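Local atomic coordinates of chorismate mutase (PDB entry 5TS9), a protein that probably catalyses the rearrangement of chorismate to prephenate, the step that leads towards phenylalanine and tyrosine. Residues D30-S35 against Q104-V109; N55-A60 against D69-F74; N81-Y86 against R159-R164. All coordinates share one frame; numbering follows the deposited sequence. Where two conformers were deposited one is given.

Contact 1 of 3, residues D30-S35 against Q104-V109; sequences DQVALS and QSLAGV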
loop_
_atom_site.group_PDB
_atom_site.type_symbol
_atom_site.label_atom_id
_atom_site.label_comp_id
_atom_site.label_asym_id
_atom_site.label_seq_id
_atom_site.Cartn_x
_atom_site.Cartn_y
_atom_site.Cartn_z
ATOM N N ASP A 30 -12.011 -5.122 -5.319
ATOM C CA ASP A 30 -12.411 -6.521 -5.454
ATOM C C ASP A 30 -12.853 -6.824 -6.878
ATOM O O ASP A 30 -12.470 -7.849 -7.448
ATOM C CB ASP A 30 -13.534 -6.860 -4.477
ATOM C CG ASP A 30 -13.144 -6.615 -3.037
ATOM O OD1 ASP A 30 -12.289 -5.739 -2.796
ATOM O OD2 ASP A 30 -13.694 -7.296 -2.146
ATOM N N GLN A 31 -13.643 -5.932 -7.483
ATOM C CA GLN A 31 -14.099 -6.208 -8.840
ATOM C C GLN A 31 -13.023 -5.905 -9.877
ATOM O O GLN A 31 -13.014 -6.533 -10.941
ATOM C CB GLN A 31 -15.373 -5.419 -9.149
ATOM C CG GLN A 31 -16.663 -6.057 -8.619
ATOM C CD GLN A 31 -17.155 -7.174 -9.524
ATOM O OE1 GLN A 31 -16.812 -7.224 -10.710
ATOM N NE2 GLN A 31 -17.970 -8.063 -8.979
ATOM N N VAL A 32 -12.131 -4.941 -9.627
ATOM C CA VAL A 32 -11.055 -4.734 -10.599
ATOM C C VAL A 32 -10.085 -5.925 -10.584
ATOM O O VAL A 32 -9.625 -6.385 -11.639
ATOM C CB VAL A 32 -10.347 -3.396 -10.338
ATOM C CG1 VAL A 32 -9.043 -3.328 -11.143
ATOM C CG2 VAL A 32 -11.302 -2.202 -10.703
ATOM N N ALA A 33 -9.805 -6.468 -9.398
ATOM C CA ALA A 33 -8.981 -7.675 -9.286
ATOM C C ALA A 33 -9.569 -8.829 -10.094
ATOM O O ALA A 33 -8.851 -9.506 -10.831
ATOM C CB ALA A 33 -8.838 -8.079 -7.818
ATOM N N LEU A 34 -10.874 -9.069 -9.960
ATOM C CA LEU A 34 -11.536 -10.123 -10.740
ATOM C C LEU A 34 -11.315 -9.933 -12.232
ATOM O O LEU A 34 -11.001 -10.888 -12.960
ATOM C CB LEU A 34 -13.037 -10.129 -10.444
ATOM C CG LEU A 34 -13.513 -10.555 -9.059
ATOM C CD1 LEU A 34 -15.034 -10.321 -8.925
ATOM C CD2 LEU A 34 -13.136 -12.023 -8.793
ATOM N N SER A 35 -11.514 -8.705 -12.713
ATOM C CA SER A 35 -11.348 -8.439 -14.132
ATOM C C SER A 35 -9.918 -8.702 -14.573
ATOM O O SER A 35 -9.679 -9.258 -15.651
ATOM C CB SER A 35 -11.741 -6.997 -14.439
ATOM O OG SER A 35 -11.387 -6.674 -15.777
ATOM N N GLN A 104 -18.625 -7.101 -12.867
ATOM C CA GLN A 104 -19.274 -5.849 -13.238
ATOM C C GLN A 104 -18.411 -5.137 -14.276
ATOM O O GLN A 104 -17.190 -5.053 -14.107
ATOM C CB GLN A 104 -19.467 -4.973 -11.998
ATOM C CG GLN A 104 -20.409 -5.586 -10.941
ATOM C CD GLN A 104 -20.276 -4.916 -9.576
ATOM O OE1 GLN A 104 -19.784 -3.796 -9.474
ATOM N NE2 GLN A 104 -20.694 -5.614 -8.519
ATOM N N SER A 105 -19.037 -4.627 -15.339
ATOM C CA SER A 105 -18.279 -3.973 -16.405
ATOM C C SER A 105 -17.390 -2.861 -15.846
ATOM O O SER A 105 -17.864 -1.986 -15.120
ATOM C CB SER A 105 -19.235 -3.395 -17.436
ATOM O OG SER A 105 -18.554 -2.470 -18.263
ATOM N N LEU A 106 -16.098 -2.889 -16.195
ATOM C CA LEU A 106 -15.194 -1.850 -15.703
ATOM C C LEU A 106 -15.594 -0.475 -16.230
ATOM O O LEU A 106 -15.646 0.496 -15.476
ATOM C CB LEU A 106 -13.747 -2.149 -16.084
ATOM C CG LEU A 106 -13.043 -3.351 -15.469
ATOM C CD1 LEU A 106 -11.528 -3.219 -15.658
ATOM C CD2 LEU A 106 -13.412 -3.521 -13.997
ATOM N N ALA A 107 -15.879 -0.373 -17.529
ATOM C CA ALA A 107 -16.237 0.921 -18.100
ATOM C C ALA A 107 -17.684 1.292 -17.816
ATOM O O ALA A 107 -17.993 2.481 -17.660
ATOM C CB ALA A 107 -15.994 0.923 -19.609
ATOM N N GLY A 108 -18.576 0.303 -17.758
ATOM C CA GLY A 108 -19.999 0.563 -17.642
ATOM C C GLY A 108 -20.470 0.715 -16.209
ATOM O O GLY A 108 -21.417 1.454 -15.935
ATOM N N VAL A 109 -19.824 0.036 -15.270
ATOM C CA VAL A 109 -20.272 0.024 -13.885
ATOM C C VAL A 109 -19.221 0.614 -12.945
ATOM O O VAL A 109 -19.510 1.542 -12.181
ATOM C CB VAL A 109 -20.694 -1.393 -13.446
ATOM C CG1 VAL A 109 -21.030 -1.427 -11.969
ATOM C CG2 VAL A 109 -21.912 -1.847 -14.270
#

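Contact 2 of 3, residues N55-A60 against D69-F74; sequences NAATMA and DAINIF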
loop_
_atom_site.group_PDB
_atom_site.type_symbol
_atom_site.label_atom_id
_atom_site.label_comp_id
_atom_site.label_asym_id
_atom_site.label_seq_id
_atom_site.Cartn_x
_atom_site.Cartn_y
_atom_site.Cartn_z
ATOM N N ASN A 55 -6.992 14.232 -12.947
ATOM C CA ASN A 55 -8.406 14.588 -12.895
ATOM C C ASN A 55 -8.785 15.125 -11.516
ATOM O O ASN A 55 -9.475 16.149 -11.398
ATOM C CB ASN A 55 -9.262 13.369 -13.257
ATOM C CG ASN A 55 -9.186 13.018 -14.739
ATOM O OD1 ASN A 55 -8.591 13.746 -15.531
ATOM N ND2 ASN A 55 -9.802 11.904 -15.118
ATOM N N ALA A 56 -8.333 14.445 -10.461
ATOM C CA ALA A 56 -8.551 14.934 -9.102
ATOM C C ALA A 56 -8.003 16.343 -8.942
ATOM O O ALA A 56 -8.670 17.228 -8.395
ATOM C CB ALA A 56 -7.899 13.980 -8.082
ATOM N N ALA A 57 -6.790 16.577 -9.438
ATOM C CA ALA A 57 -6.204 17.903 -9.319
ATOM C C ALA A 57 -7.069 18.947 -10.006
ATOM O O ALA A 57 -7.290 20.033 -9.457
ATOM C CB ALA A 57 -4.789 17.906 -9.890
ATOM N N THR A 58 -7.603 18.621 -11.191
ATOM C CA THR A 58 -8.401 19.591 -11.947
ATOM C C THR A 58 -9.683 19.967 -11.209
ATOM O O THR A 58 -10.111 21.133 -11.239
ATOM C CB THR A 58 -8.732 19.028 -13.330
ATOM O OG1 THR A 58 -7.514 18.798 -14.052
ATOM C CG2 THR A 58 -9.603 19.999 -14.119
ATOM N N MET A 59 -10.315 18.998 -10.549
ATOM C CA MET A 59 -11.584 19.239 -9.878
ATOM C C MET A 59 -11.421 19.806 -8.472
ATOM O O MET A 59 -12.418 20.218 -7.866
ATOM C CB MET A 59 -12.391 17.941 -9.830
ATOM C CG MET A 59 -13.870 18.126 -9.533
ATOM S SD MET A 59 -14.743 16.544 -9.496
ATOM C CE MET A 59 -15.079 16.324 -11.250
ATOM N N ALA A 60 -10.191 19.874 -7.959
ATOM C CA ALA A 60 -9.981 20.198 -6.548
ATOM C C ALA A 60 -10.606 21.535 -6.177
ATOM O O ALA A 60 -11.282 21.648 -5.152
ATOM C CB ALA A 60 -8.487 20.210 -6.219
ATOM N N ASP A 69 -3.322 19.048 -2.299
ATOM C CA ASP A 69 -4.093 18.243 -1.353
ATOM C C ASP A 69 -4.816 17.105 -2.070
ATOM O O ASP A 69 -4.711 15.939 -1.676
ATOM C CB ASP A 69 -5.083 19.138 -0.606
ATOM C CG ASP A 69 -5.750 18.442 0.577
ATOM O OD1 ASP A 69 -5.267 17.384 1.044
ATOM O OD2 ASP A 69 -6.781 18.962 1.055
ATOM N N ALA A 70 -5.552 17.429 -3.134
ATOM C CA ALA A 70 -6.275 16.410 -3.890
ATOM C C ALA A 70 -5.333 15.363 -4.462
ATOM O O ALA A 70 -5.658 14.171 -4.473
ATOM C CB ALA A 70 -7.074 17.066 -5.016
ATOM N N ILE A 71 -4.170 15.789 -4.966
ATOM C CA ILE A 71 -3.198 14.832 -5.504
ATOM C C ILE A 71 -2.774 13.840 -4.432
ATOM O O ILE A 71 -2.768 12.625 -4.657
ATOM C CB ILE A 71 -1.980 15.565 -6.090
ATOM C CG1 ILE A 71 -2.388 16.353 -7.337
ATOM C CG2 ILE A 71 -0.821 14.571 -6.344
ATOM C CD1 ILE A 71 -1.343 17.334 -7.764
ATOM N N ASN A 72 -2.415 14.347 -3.249
ATOM C CA ASN A 72 -2.007 13.470 -2.156
ATOM C C ASN A 72 -3.113 12.492 -1.799
ATOM O O ASN A 72 -2.860 11.293 -1.603
ATOM C CB ASN A 72 -1.628 14.296 -0.929
ATOM C CG ASN A 72 -0.347 15.094 -1.137
ATOM O OD1 ASN A 72 0.422 14.829 -2.064
ATOM N ND2 ASN A 72 -0.108 16.061 -0.264
ATOM N N ILE A 73 -4.341 13.004 -1.667
ATOM C CA ILE A 73 -5.471 12.168 -1.262
ATOM C C ILE A 73 -5.729 11.079 -2.296
ATOM O O ILE A 73 -5.953 9.911 -1.950
ATOM C CB ILE A 73 -6.730 13.031 -1.036
ATOM C CG1 ILE A 73 -6.589 13.919 0.220
ATOM C CG2 ILE A 73 -7.987 12.145 -0.943
ATOM C CD1 ILE A 73 -6.651 13.150 1.537
ATOM N N PHE A 74 -5.724 11.439 -3.575
ATOM C CA PHE A 74 -6.072 10.428 -4.558
ATOM C C PHE A 74 -4.893 9.532 -4.909
ATOM O O PHE A 74 -5.116 8.370 -5.265
ATOM C CB PHE A 74 -6.713 11.088 -5.776
ATOM C CG PHE A 74 -8.165 11.421 -5.540
ATOM C CD1 PHE A 74 -8.518 12.581 -4.857
ATOM C CD2 PHE A 74 -9.167 10.538 -5.922
ATOM C CE1 PHE A 74 -9.851 12.881 -4.593
ATOM C CE2 PHE A 74 -10.496 10.817 -5.670
ATOM C CZ PHE A 74 -10.846 11.996 -4.995
#

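Contact 3 of 3, residues N81-Y86 against R159-R164; sequences NKEVQY and RAALDR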
loop_
_atom_site.group_PDB
_atom_site.type_symbol
_atom_site.label_atom_id
_atom_site.label_comp_id
_atom_site.label_asym_id
_atom_site.label_seq_id
_atom_site.Cartn_x
_atom_site.Cartn_y
_atom_site.Cartn_z
ATOM N N ASN A 81 -5.984 0.999 -3.233
ATOM C CA ASN A 81 -6.690 0.113 -4.152
ATOM C C ASN A 81 -5.752 -0.955 -4.713
ATOM O O ASN A 81 -6.102 -2.138 -4.765
ATOM C CB ASN A 81 -7.323 0.955 -5.261
ATOM C CG ASN A 81 -8.657 0.388 -5.732
ATOM O OD1 ASN A 81 -8.696 -0.525 -6.559
ATOM N ND2 ASN A 81 -9.746 0.919 -5.201
ATOM N N LYS A 82 -4.547 -0.561 -5.129
ATOM C CA LYS A 82 -3.576 -1.556 -5.591
ATOM C C LYS A 82 -3.175 -2.524 -4.476
ATOM O O LYS A 82 -2.982 -3.710 -4.734
ATOM C CB LYS A 82 -2.342 -0.861 -6.178
ATOM C CG LYS A 82 -2.696 0.077 -7.354
ATOM C CD LYS A 82 -1.463 0.590 -8.095
ATOM C CE LYS A 82 -0.664 1.532 -7.218
ATOM N NZ LYS A 82 0.520 2.083 -7.996
ATOM N N GLU A 83 -3.034 -2.041 -3.235
ATOM C CA GLU A 83 -2.741 -2.931 -2.106
ATOM C C GLU A 83 -3.724 -4.094 -2.047
ATOM O O GLU A 83 -3.340 -5.261 -1.879
ATOM C CB GLU A 83 -2.790 -2.134 -0.799
ATOM C CG GLU A 83 -2.643 -2.963 0.454
ATOM C CD GLU A 83 -2.543 -2.115 1.729
ATOM O OE1 GLU A 83 -2.331 -2.690 2.809
ATOM O OE2 GLU A 83 -2.675 -0.875 1.656
ATOM N N VAL A 84 -5.009 -3.787 -2.169
ATOM C CA VAL A 84 -6.019 -4.836 -2.150
ATOM C C VAL A 84 -5.878 -5.722 -3.385
ATOM O O VAL A 84 -5.870 -6.950 -3.281
ATOM C CB VAL A 84 -7.426 -4.223 -2.047
ATOM C CG1 VAL A 84 -8.506 -5.295 -2.197
ATOM C CG2 VAL A 84 -7.581 -3.520 -0.697
ATOM N N GLN A 85 -5.735 -5.114 -4.564
ATOM C CA GLN A 85 -5.681 -5.900 -5.792
ATOM C C GLN A 85 -4.510 -6.882 -5.775
ATOM O O GLN A 85 -4.667 -8.053 -6.135
ATOM C CB GLN A 85 -5.574 -4.996 -7.021
ATOM C CG GLN A 85 -6.786 -4.138 -7.312
ATOM C CD GLN A 85 -6.561 -3.259 -8.526
ATOM O OE1 GLN A 85 -6.099 -3.733 -9.571
ATOM N NE2 GLN A 85 -6.893 -1.970 -8.403
ATOM N N TYR A 86 -3.317 -6.414 -5.408
ATOM C CA TYR A 86 -2.163 -7.312 -5.416
ATOM C C TYR A 86 -2.371 -8.472 -4.444
ATOM O O TYR A 86 -1.997 -9.612 -4.737
ATOM C CB TYR A 86 -0.885 -6.559 -5.048
ATOM C CG TYR A 86 -0.257 -5.740 -6.151
ATOM C CD1 TYR A 86 0.142 -6.336 -7.357
ATOM C CD2 TYR A 86 -0.019 -4.384 -5.973
ATOM C CE1 TYR A 86 0.750 -5.584 -8.361
ATOM C CE2 TYR A 86 0.573 -3.621 -6.959
ATOM C CZ TYR A 86 0.965 -4.228 -8.160
ATOM O OH TYR A 86 1.536 -3.467 -9.162
ATOM N N ARG A 159 -9.367 -3.440 5.959
ATOM C CA ARG A 159 -9.139 -2.414 6.976
ATOM C C ARG A 159 -7.719 -1.870 6.889
ATOM O O ARG A 159 -7.499 -0.652 7.002
ATOM C CB ARG A 159 -9.426 -2.968 8.373
ATOM C CG ARG A 159 -9.393 -1.892 9.474
ATOM C CD ARG A 159 -9.759 -2.468 10.855
ATOM N NE ARG A 159 -8.552 -2.831 11.589
ATOM C CZ ARG A 159 -8.149 -4.080 11.810
ATOM N NH1 ARG A 159 -8.871 -5.101 11.369
ATOM N NH2 ARG A 159 -7.028 -4.311 12.485
ATOM N N ALA A 160 -6.740 -2.756 6.682
ATOM C CA ALA A 160 -5.360 -2.305 6.514
ATOM C C ALA A 160 -5.250 -1.317 5.364
ATOM O O ALA A 160 -4.602 -0.270 5.490
ATOM C CB ALA A 160 -4.434 -3.499 6.284
ATOM N N ALA A 161 -5.905 -1.614 4.246
ATOM C CA ALA A 161 -5.841 -0.729 3.097
ATOM C C ALA A 161 -6.717 0.503 3.288
ATOM O O ALA A 161 -6.424 1.563 2.714
ATOM C CB ALA A 161 -6.228 -1.500 1.821
ATOM N N LEU A 162 -7.779 0.412 4.101
ATOM C CA LEU A 162 -8.484 1.638 4.468
ATOM C C LEU A 162 -7.566 2.559 5.279
ATOM O O LEU A 162 -7.536 3.775 5.051
ATOM C CB LEU A 162 -9.769 1.315 5.249
ATOM C CG LEU A 162 -10.719 2.496 5.530
ATOM C CD1 LEU A 162 -10.925 3.337 4.292
ATOM C CD2 LEU A 162 -12.062 2.015 6.046
ATOM N N ASP A 163 -6.774 1.992 6.194
ATOM C CA ASP A 163 -5.782 2.795 6.922
ATOM C C ASP A 163 -4.774 3.445 5.971
ATOM O O ASP A 163 -4.280 4.545 6.241
ATOM C CB ASP A 163 -5.021 1.931 7.932
ATOM C CG ASP A 163 -5.840 1.591 9.207
ATOM O OD1 ASP A 163 -6.652 2.415 9.697
ATOM O OD2 ASP A 163 -5.619 0.486 9.741
ATOM N N ARG A 164 -4.441 2.776 4.863
ATOM C CA ARG A 164 -3.578 3.390 3.857
ATOM C C ARG A 164 -4.301 4.530 3.153
ATOM O O ARG A 164 -3.705 5.581 2.873
ATOM C CB ARG A 164 -3.122 2.324 2.842
ATOM C CG ARG A 164 -2.262 2.858 1.674
ATOM C CD ARG A 164 -0.869 3.266 2.176
ATOM N NE ARG A 164 0.010 3.813 1.141
ATOM C CZ ARG A 164 -0.047 5.071 0.717
ATOM N NH1 ARG A 164 -0.961 5.899 1.223
ATOM N NH2 ARG A 164 0.797 5.498 -0.223
#

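Contact 1 of 3, residues D30-S35 against Q104-V109
Gln-31, Val-32 and Ser-35 of helix 16-39 meet Gln-104 and Leu-106 around the N-terminus of helix 106-128, a surface contact between two helices of the all-helical chorismate mutase type II fold. The polar half is built from two glutamines. Gln-31 OE1 accepts the backbone N-H of Gln-104 at 2.8 Å from N, in a nearly straight bond (164°) whose donor stands well above the carbonyl plane. The Gln-31 chain bends at chi2 (-80°), which turns CD back from the extended direction. Its amide then stacks on that of Gln-104, the two planes 14° apart although the chains cross at about a right angle, and Gln-31 NE2 lies 3.7 Å from Gln-104 NE2. Gln-31 NE2 also gives a hydrogen bond to Pro-102 O, so both polar atoms of this buried side chain grip the loop that leads into the helix. There Ser-105 is the N-cap, its OG accepting Gly-108 N at 2.8 Å. Leu-106 carries the rest: CD2 lies 4.1 Å from Val-32 CG2, and CD1 3.5 Å from the hydroxyl oxygen OG of Ser-35, one turn on from Gln-31.

Contact 2 of 3, residues N55-A60 against D69-F74
Ala-56, Ala-57 and Ala-60 face Ala-70, Ile-71 and Phe-74 where helices 46-59 and 67-95, consecutive in the chain, form a tight antiparallel helical hairpin. The axes of 55-59 and 69-74 approach to 8.1 Å, with 144° between their directions. Phe-74 CB lies 3.9 Å from Ala-56 CB. The first torsion (chi1 -80°) puts CG beside the backbone N, and chi2 turns a ring face to the same methyl. CG and CD1 are both 3.6 Å from Ala-56 CB, and CE1, farther out along that side of the ring, is at 4.1 Å. The methyl thus sits over one face, displaced from the centroid towards the CG-CD1 bond, in a CH-pi contact with Ala-56 CB 4.0 Å from the ring centre and 30° off the ring normal. The carbonyl oxygen of Ala-70 lies at the ring edge, in its plane. Beyond the hairpin, Met-122 of helix 106-128 touches both Phe-74 and Ala-56, and Gln-118 also touches Phe-74, so the aromatic side chain bridges to a third helix.

One turn back from Phe-74, Ala-70 presents its CB to the other helix, 3.7 Å from Ala-60 CB and equally close to the backbone oxygen of Ala-56. Beside it, Ile-71 CG1 meets Ala-57 CB at 3.8 Å, with CD1 a little farther from that methyl. No hydrogen bond joins the two segments. The small alanine side chains are consistent with the close approach of the axes, and the interface is an apolar one of methyl-methyl and methyl-ring contacts, held by dispersion and the CH-pi interaction without a directional polar bond across it.

Contact 3 of 3, residues N81-Y86 against R159-R164
Segments 81-86 and 159-164 run nearly antiparallel, 156° between their directions, with axes 9.2 Å apart at closest and Glu-83 nearest Ala-161. Val-84 and Ala-161 make the one apolar side-chain pair across the segments: Val-84 CG2, anti to the carbonyl carbon, meets Ala-161 CB at 3.5 Å. Glu-83 has two conformers; in the one described it reaches straight across, CG anti to the backbone N (chi1 174°) and the rest extended. Its carboxylate there lies against aliphatic atoms of Ala-161 and Arg-164, but its position is uncertain, and no hydrogen bond crosses the segments. In Arg-164, chi2 (71°) bends the chain at CD; NE is 5.4 Å from Glu-83 OE2 in the conformer given, without a salt bridge. The guanidinium instead binds Asp-76 through NH1 and Glu-79 of the second subunit through NH2, while Asp-163 pairs with Arg-94 of that subunit. This buried contact thus lies at the dimer interface, where Glu-83 also packs on Glu-83 of the second subunit. In a chain without strands, Val-84 is shared between helices, touching Ala-161 of helix 156-165 and Leu-26 and Ala-29 of helix 16-39, and Leu-162 packs on helix 137-151.

In the fold
Helix 67-95 connects most of the arrangement: contacts 2 and 3 both use it, at sites with centres about 19 Å apart, and it also touches the 30-35 side of contact 1. Contacts 1 and 3, centres about 17 Å apart, meet directly where Val-32 CG1 lies 3.4 Å from Gln-85 OE1. Contacts 1 and 2 are about 23 Å apart between centres and do not touch. Along the chain, contact 2 closes between the two halves of contact 1, whose span overlaps that of contact 3. Contact 2 joins successive helices, contact 1 brings helix 106-128 back to helix 16-39, and contact 3 joins helix 156-165 to helix 67-95 at the subunit interface; the disulfide Cys-137 to Cys-170 further ties the C-terminal region.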